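Local coordinates for major pilin protein fimA (Silicibacter pomeroyi, PDB 2IMH), which is of unknown function, a member of the DUF1028 family whose fold packs a four-stranded antiparallel sheet against a six-stranded one, at residues Leu33-Gln45 / Tyr83-Ala95. Residues are numbered along the deposited sequence; the frame is centred on the assembly and turned at random.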
ATOM      1  N   LEU A  33       0.513   1.682  -5.741  1.00 15.29           N
ATOM      2  CA  LEU A  33       0.387   2.265  -4.407  1.00 15.61           C
ATOM      3  C   LEU A  33       0.690   3.744  -4.398  1.00 15.69           C
ATOM      4  O   LEU A  33       1.754   4.147  -4.844  1.00 15.79           O
ATOM      5  CB  LEU A  33       1.308   1.549  -3.415  1.00 16.38           C
ATOM      6  CG  LEU A  33       0.989   0.096  -3.043  1.00 15.40           C
ATOM      7  CD1 LEU A  33       2.152  -0.470  -2.200  1.00 17.05           C
ATOM      8  CD2 LEU A  33      -0.359  -0.042  -2.296  1.00 15.79           C
ATOM      9  N   ARG A  34      -0.258   4.529  -3.874  1.00 15.01           N
ATOM     10  CA  ARG A  34      -0.086   5.976  -3.669  1.00 14.99           C
ATOM     11  C   ARG A  34      -0.685   6.403  -2.334  1.00 14.56           C
ATOM     12  O   ARG A  34      -1.570   5.735  -1.804  1.00 13.79           O
ATOM     13  CB  ARG A  34      -0.738   6.776  -4.798  1.00 14.87           C
ATOM     14  CG  ARG A  34      -0.058   6.627  -6.133  1.00 16.96           C
ATOM     15  CD  ARG A  34      -0.945   7.095  -7.269  1.00 17.90           C
ATOM     16  NE  ARG A  34      -0.319   6.670  -8.515  1.00 16.75           N
ATOM     17  CZ  ARG A  34      -0.447   5.456  -9.046  1.00 18.13           C
ATOM     18  NH1 ARG A  34      -1.258   4.544  -8.489  1.00 13.95           N
ATOM     19  NH2 ARG A  34       0.210   5.178 -10.177  1.00 18.14           N
ATOM     20  N   GLY A  35      -0.229   7.542  -1.820  1.00 15.09           N
ATOM     21  CA  GLY A  35      -0.714   8.020  -0.543  1.00 16.03           C
ATOM     22  C   GLY A  35      -0.285   9.435  -0.244  1.00 15.40           C
ATOM     23  O   GLY A  35       0.663   9.948  -0.839  1.00 16.47           O
ATOM     24  N   ASP A  36      -1.025  10.077   0.651  1.00 16.24           N
ATOM     25  CA  ASP A  36      -0.693  11.438   1.072  1.00 16.48           C
ATOM     26  C   ASP A  36      -1.312  11.667   2.440  1.00 16.34           C
ATOM     27  O   ASP A  36      -2.498  11.369   2.662  1.00 16.32           O
ATOM     28  CB  ASP A  36      -1.226  12.461   0.060  1.00 17.23           C
ATOM     29  CG  ASP A  36      -0.615  13.846   0.237  1.00 20.72           C
ATOM     30  OD1 ASP A  36      -0.404  14.288   1.390  1.00 24.72           O
ATOM     31  OD2 ASP A  36      -0.352  14.504  -0.804  1.00 25.21           O
ATOM     32  N   LEU A  37      -0.492  12.145   3.375  1.00 15.85           N
ATOM     33  CA  LEU A  37      -0.946  12.404   4.729  1.00 16.42           C
ATOM     34  C   LEU A  37      -2.042  13.466   4.804  1.00 16.46           C
ATOM     35  O   LEU A  37      -2.700  13.607   5.851  1.00 17.55           O
ATOM     36  CB  LEU A  37       0.234  12.771   5.630  1.00 16.29           C
ATOM     37  CG  LEU A  37       1.218  11.640   5.908  1.00 15.85           C
ATOM     38  CD1 LEU A  37       2.482  12.240   6.498  1.00 19.27           C
ATOM     39  CD2 LEU A  37       0.603  10.621   6.874  1.00 19.22           C
ATOM     40  N   ASN A  38      -2.279  14.161   3.693  1.00 17.05           N
ATOM     41  CA  ASN A  38      -3.384  15.102   3.639  1.00 17.58           C
ATOM     42  C   ASN A  38      -4.639  14.523   2.967  1.00 17.26           C
ATOM     43  O   ASN A  38      -5.580  15.266   2.655  1.00 17.14           O
ATOM     44  CB  ASN A  38      -2.938  16.403   2.965  1.00 19.17           C
ATOM     45  CG  ASN A  38      -2.671  16.250   1.482  1.00 20.70           C
ATOM     46  OD1 ASN A  38      -3.133  15.309   0.830  1.00 24.35           O
ATOM     47  ND2 ASN A  38      -1.913  17.196   0.928  1.00 25.30           N
ATOM     48  N   ALA A  39      -4.660  13.208   2.747  1.00 16.65           N
ATOM     49  CA  ALA A  39      -5.737  12.600   1.971  1.00 16.31           C
ATOM     50  C   ALA A  39      -6.102  11.182   2.438  1.00 16.27           C
ATOM     51  O   ALA A  39      -7.272  10.881   2.745  1.00 16.66           O
ATOM     52  CB  ALA A  39      -5.349  12.580   0.483  1.00 16.63           C
ATOM     53  N   GLY A  40      -5.106  10.306   2.481  1.00 15.63           N
ATOM     54  CA  GLY A  40      -5.360   8.867   2.668  1.00 15.31           C
ATOM     55  C   GLY A  40      -4.507   8.038   1.717  1.00 15.71           C
ATOM     56  O   GLY A  40      -3.453   8.509   1.259  1.00 16.24           O
HETATM   57  N   MSE A  41      -4.964   6.820   1.416  1.00 15.44           N
HETATM   58  CA  MSE A  41      -4.208   5.872   0.588  1.00 15.92           C
HETATM   59  C   MSE A  41      -5.047   5.426  -0.598  1.00 15.78           C
HETATM   60  O   MSE A  41      -6.280   5.379  -0.515  1.00 15.54           O
HETATM   61  CB  MSE A  41      -3.860   4.619   1.404  1.00 16.05           C
HETATM   62  CG  MSE A  41      -2.894   4.828   2.560  1.00 18.32           C
HETATM   63 SE   MSE A  41      -1.050   5.248   2.017  1.00 24.66          SE
HETATM   64  CE  MSE A  41      -0.730   3.702   0.822  1.00 18.93           C
ATOM     65  N   SER A  42      -4.373   5.037  -1.680  1.00 15.23           N
ATOM     66  CA  SER A  42      -5.088   4.424  -2.797  1.00 15.50           C
ATOM     67  C   SER A  42      -4.302   3.264  -3.401  1.00 15.21           C
ATOM     68  O   SER A  42      -3.072   3.241  -3.347  1.00 14.82           O
ATOM     69  CB  SER A  42      -5.412   5.455  -3.879  1.00 15.13           C
ATOM     70  OG  SER A  42      -4.243   5.984  -4.464  1.00 15.61           O
ATOM     71  N   ALA A  43      -5.039   2.308  -3.969  1.00 15.91           N
ATOM     72  CA  ALA A  43      -4.435   1.178  -4.677  1.00 15.24           C
ATOM     73  C   ALA A  43      -5.149   1.131  -6.009  1.00 15.95           C
ATOM     74  O   ALA A  43      -6.346   0.852  -6.040  1.00 16.06           O
ATOM     75  CB  ALA A  43      -4.668  -0.139  -3.894  1.00 15.84           C
ATOM     76  N   SER A  44      -4.435   1.431  -7.093  1.00 15.69           N
ATOM     77  CA  SER A  44      -5.066   1.456  -8.416  1.00 16.13           C
ATOM     78  C   SER A  44      -4.455   0.335  -9.245  1.00 16.29           C
ATOM     79  O   SER A  44      -3.243   0.311  -9.463  1.00 16.39           O
ATOM     80  CB  SER A  44      -4.867   2.827  -9.067  1.00 16.88           C
ATOM     81  OG  SER A  44      -5.411   2.869 -10.390  1.00 17.36           O
ATOM     82  N   GLN A  45      -5.294  -0.598  -9.697  1.00 15.68           N
ATOM     83  CA  GLN A  45      -4.781  -1.848 -10.271  1.00 16.20           C
ATOM     84  C   GLN A  45      -5.770  -2.389 -11.303  1.00 15.98           C
ATOM     85  O   GLN A  45      -6.600  -1.626 -11.836  1.00 16.41           O
ATOM     86  CB  GLN A  45      -4.517  -2.872  -9.147  1.00 15.06           C
ATOM     87  CG  GLN A  45      -5.729  -3.157  -8.273  1.00 15.07           C
ATOM     88  CD  GLN A  45      -5.366  -3.694  -6.887  1.00 16.35           C
ATOM     89  OE1 GLN A  45      -4.462  -3.171  -6.234  1.00 17.36           O
ATOM     90  NE2 GLN A  45      -6.084  -4.733  -6.431  1.00 16.35           N
ATOM     91  N   TYR A  83     -12.293  -2.455 -17.024  1.00 18.54           N
ATOM     92  CA  TYR A  83     -10.982  -3.096 -17.125  1.00 19.48           C
ATOM     93  C   TYR A  83     -10.021  -2.738 -15.994  1.00 18.51           C
ATOM     94  O   TYR A  83      -8.817  -2.990 -16.088  1.00 18.77           O
ATOM     95  CB  TYR A  83     -10.342  -2.772 -18.465  1.00 20.86           C
ATOM     96  CG  TYR A  83     -11.033  -3.498 -19.591  1.00 22.96           C
ATOM     97  CD1 TYR A  83     -10.524  -4.697 -20.085  1.00 24.18           C
ATOM     98  CD2 TYR A  83     -12.224  -3.008 -20.124  1.00 24.30           C
ATOM     99  CE1 TYR A  83     -11.177  -5.384 -21.113  1.00 25.61           C
ATOM    100  CE2 TYR A  83     -12.886  -3.681 -21.141  1.00 25.08           C
ATOM    101  CZ  TYR A  83     -12.355  -4.865 -21.632  1.00 25.00           C
ATOM    102  OH  TYR A  83     -13.006  -5.539 -22.649  1.00 27.00           O
ATOM    103  N   ARG A  84     -10.547  -2.163 -14.917  1.00 18.31           N
ATOM    104  CA  ARG A  84      -9.648  -1.762 -13.822  1.00 16.93           C
ATOM    105  C   ARG A  84     -10.320  -1.840 -12.462  1.00 17.26           C
ATOM    106  O   ARG A  84     -11.511  -2.168 -12.363  1.00 16.65           O
ATOM    107  CB  ARG A  84      -8.978  -0.398 -14.082  1.00 17.22           C
ATOM    108  CG  ARG A  84      -9.592   0.436 -15.226  1.00 15.87           C
ATOM    109  CD  ARG A  84      -8.892   1.779 -15.396  1.00 17.20           C
ATOM    110  NE  ARG A  84      -9.426   2.519 -16.546  1.00 19.04           N
ATOM    111  CZ  ARG A  84      -9.118   2.250 -17.816  1.00 18.75           C
ATOM    112  NH1 ARG A  84      -8.261   1.270 -18.114  1.00 16.62           N
ATOM    113  NH2 ARG A  84      -9.660   2.966 -18.785  1.00 17.01           N
ATOM    114  N   GLN A  85      -9.542  -1.561 -11.418  1.00 16.67           N
ATOM    115  CA  GLN A  85      -9.950  -1.840 -10.056  1.00 16.35           C
ATOM    116  C   GLN A  85      -9.298  -0.769  -9.173  1.00 16.15           C
ATOM    117  O   GLN A  85      -8.146  -0.411  -9.399  1.00 16.80           O
ATOM    118  CB  GLN A  85      -9.457  -3.229  -9.648  1.00 16.16           C
ATOM    119  CG  GLN A  85      -9.814  -3.627  -8.226  1.00 16.05           C
ATOM    120  CD  GLN A  85      -9.444  -5.065  -7.907  1.00 15.77           C
ATOM    121  OE1 GLN A  85      -8.338  -5.520  -8.199  1.00 15.58           O
ATOM    122  NE2 GLN A  85     -10.376  -5.785  -7.281  1.00 15.67           N
ATOM    123  N   LEU A  86     -10.049  -0.252  -8.209  1.00 16.39           N
ATOM    124  CA  LEU A  86      -9.588   0.871  -7.398  1.00 15.54           C
ATOM    125  C   LEU A  86     -10.034   0.725  -5.953  1.00 16.03           C
ATOM    126  O   LEU A  86     -11.176   0.352  -5.675  1.00 15.89           O
ATOM    127  CB  LEU A  86     -10.152   2.191  -7.963  1.00 15.16           C
ATOM    128  CG  LEU A  86      -9.709   3.483  -7.248  1.00 14.77           C
ATOM    129  CD1 LEU A  86      -8.193   3.669  -7.387  1.00 15.74           C
ATOM    130  CD2 LEU A  86     -10.459   4.708  -7.787  1.00 15.94           C
ATOM    131  N   ALA A  87      -9.125   1.017  -5.031  1.00 14.68           N
ATOM    132  CA  ALA A  87      -9.466   0.991  -3.620  1.00 14.91           C
ATOM    133  C   ALA A  87      -8.892   2.253  -3.009  1.00 14.79           C
ATOM    134  O   ALA A  87      -7.830   2.740  -3.428  1.00 14.87           O
ATOM    135  CB  ALA A  87      -8.871  -0.223  -2.947  1.00 14.89           C
ATOM    136  N   ALA A  88      -9.599   2.812  -2.046  1.00 15.20           N
ATOM    137  CA  ALA A  88      -9.144   4.060  -1.433  1.00 14.83           C
ATOM    138  C   ALA A  88      -9.549   4.068   0.013  1.00 15.68           C
ATOM    139  O   ALA A  88     -10.621   3.568   0.361  1.00 15.98           O
ATOM    140  CB  ALA A  88      -9.758   5.269  -2.133  1.00 15.55           C
HETATM  141  N   MSE A  89      -8.720   4.680   0.852  1.00 15.73           N
HETATM  142  CA  MSE A  89      -8.995   4.712   2.276  1.00 16.77           C
HETATM  143  C   MSE A  89      -8.680   6.107   2.791  1.00 15.31           C
HETATM  144  O   MSE A  89      -7.681   6.687   2.387  1.00 15.35           O
HETATM  145  CB  MSE A  89      -8.110   3.679   3.010  1.00 16.84           C
HETATM  146  CG  MSE A  89      -8.334   3.642   4.505  1.00 18.53           C
HETATM  147 SE   MSE A  89      -6.766   2.934   5.447  1.00 24.16          SE
HETATM  148  CE  MSE A  89      -5.561   4.453   5.196  1.00 17.44           C
ATOM    149  N   ASP A  90      -9.521   6.650   3.672  1.00 15.34           N
ATOM    150  CA  ASP A  90      -9.287   7.989   4.205  1.00 15.48           C
ATOM    151  C   ASP A  90      -8.434   7.934   5.462  1.00 15.70           C
ATOM    152  O   ASP A  90      -8.015   6.854   5.879  1.00 15.87           O
ATOM    153  CB  ASP A  90     -10.601   8.786   4.398  1.00 14.68           C
ATOM    154  CG  ASP A  90     -11.428   8.353   5.619  1.00 15.33           C
ATOM    155  OD1 ASP A  90     -10.970   7.553   6.469  1.00 15.75           O
ATOM    156  OD2 ASP A  90     -12.585   8.863   5.715  1.00 14.93           O
ATOM    157  N   LEU A  91      -8.172   9.103   6.055  1.00 15.51           N
ATOM    158  CA  LEU A  91      -7.212   9.196   7.157  1.00 16.02           C
ATOM    159  C   LEU A  91      -7.713   8.569   8.447  1.00 16.20           C
ATOM    160  O   LEU A  91      -6.923   8.363   9.382  1.00 17.84           O
ATOM    161  CB  LEU A  91      -6.804  10.656   7.406  1.00 15.02           C
ATOM    162  CG  LEU A  91      -6.001  11.326   6.293  1.00 15.14           C
ATOM    163  CD1 LEU A  91      -5.847  12.809   6.618  1.00 15.00           C
ATOM    164  CD2 LEU A  91      -4.607  10.673   6.124  1.00 16.62           C
ATOM    165  N   LEU A  92      -9.003   8.235   8.498  1.00 16.36           N
ATOM    166  CA  LEU A  92      -9.565   7.552   9.657  1.00 16.92           C
ATOM    167  C   LEU A  92      -9.931   6.095   9.354  1.00 17.31           C
ATOM    168  O   LEU A  92     -10.649   5.452  10.138  1.00 18.16           O
ATOM    169  CB  LEU A  92     -10.774   8.323  10.208  1.00 17.01           C
ATOM    170  CG  LEU A  92     -10.394   9.567  11.032  1.00 17.67           C
ATOM    171  CD1 LEU A  92     -11.549  10.539  11.140  1.00 18.24           C
ATOM    172  CD2 LEU A  92      -9.876   9.150  12.413  1.00 18.08           C
ATOM    173  N   GLY A  93      -9.451   5.585   8.213  1.00 17.22           N
ATOM    174  CA  GLY A  93      -9.557   4.157   7.927  1.00 17.38           C
ATOM    175  C   GLY A  93     -10.822   3.723   7.214  1.00 17.60           C
ATOM    176  O   GLY A  93     -11.001   2.531   6.949  1.00 18.35           O
ATOM    177  N   ASN A  94     -11.696   4.677   6.897  1.00 16.58           N
ATOM    178  CA  ASN A  94     -12.870   4.410   6.060  1.00 16.30           C
ATOM    179  C   ASN A  94     -12.413   4.087   4.655  1.00 16.16           C
ATOM    180  O   ASN A  94     -11.492   4.724   4.161  1.00 16.55           O
ATOM    181  CB  ASN A  94     -13.756   5.653   6.041  1.00 15.99           C
ATOM    182  CG  ASN A  94     -14.187   6.038   7.421  1.00 17.26           C
ATOM    183  OD1 ASN A  94     -14.970   5.317   8.056  1.00 21.04           O
ATOM    184  ND2 ASN A  94     -13.635   7.130   7.930  1.00 17.01           N
ATOM    185  N   ALA A  95     -13.043   3.101   4.018  1.00 16.25           N
ATOM    186  CA  ALA A  95     -12.527   2.611   2.725  1.00 16.22           C
ATOM    187  C   ALA A  95     -13.605   2.111   1.799  1.00 16.27           C
ATOM    188  O   ALA A  95     -14.684   1.717   2.246  1.00 16.44           O
ATOM    189  CB  ALA A  95     -11.513   1.520   2.956  1.00 16.45           C
TER
HETATM  190  O   HOH W   1      -9.045  11.489   4.672  1.00 18.37           O
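Gln-45 and Gln-85 face each other as the last hydrogen-bonded pair of antiparallel strands 40-45 and 85-90, the two inner strands of a four-stranded sheet. The CB of Gln-45 sends CG between its own backbone N and carbonyl carbon (chi1 56°), which lays CG 3.5 Å from Gln-85 OE1. Beyond it, Gln-45 CD lies 3.7 Å from Gln-85 OE1 and carries the amide across the Gln-85 side chain, their planes 72° apart. At the tip, NE2 donates to Gln-85 OE1 over 3.0 Å in a nearly straight bond (168°), arriving from above the acceptor's carbonyl plane; Gln-45 OE1 is hydrogen-bonded to Ser-6 OG. Gln-85 OE1 also takes a bond from Asn-120.

Along the same face, Ala-43 CB sits 4.3 Å from Ala-87 CB, and Met-41 and Met-89, both selenomethionines, run side by side; Met-41 CG lies 3.8 Å from Met-89 CE. A leucine in place of Gln-45 would probably leave Gln-85 OE1 without one donor and Ser-6 OG without this partner. In the type I turn from Asp-90 to Gly-93, Leu-91 folds CD1 to 3.3 Å from Leu-37 O, and a water links Ala-39 O to Leu-91 N. Six backbone hydrogen bonds set the register, and the buried amides find partners in one another and in Ser-6 and Asn-120 of the larger sheet, so polar bonds as well as apolar contact join the two sheets.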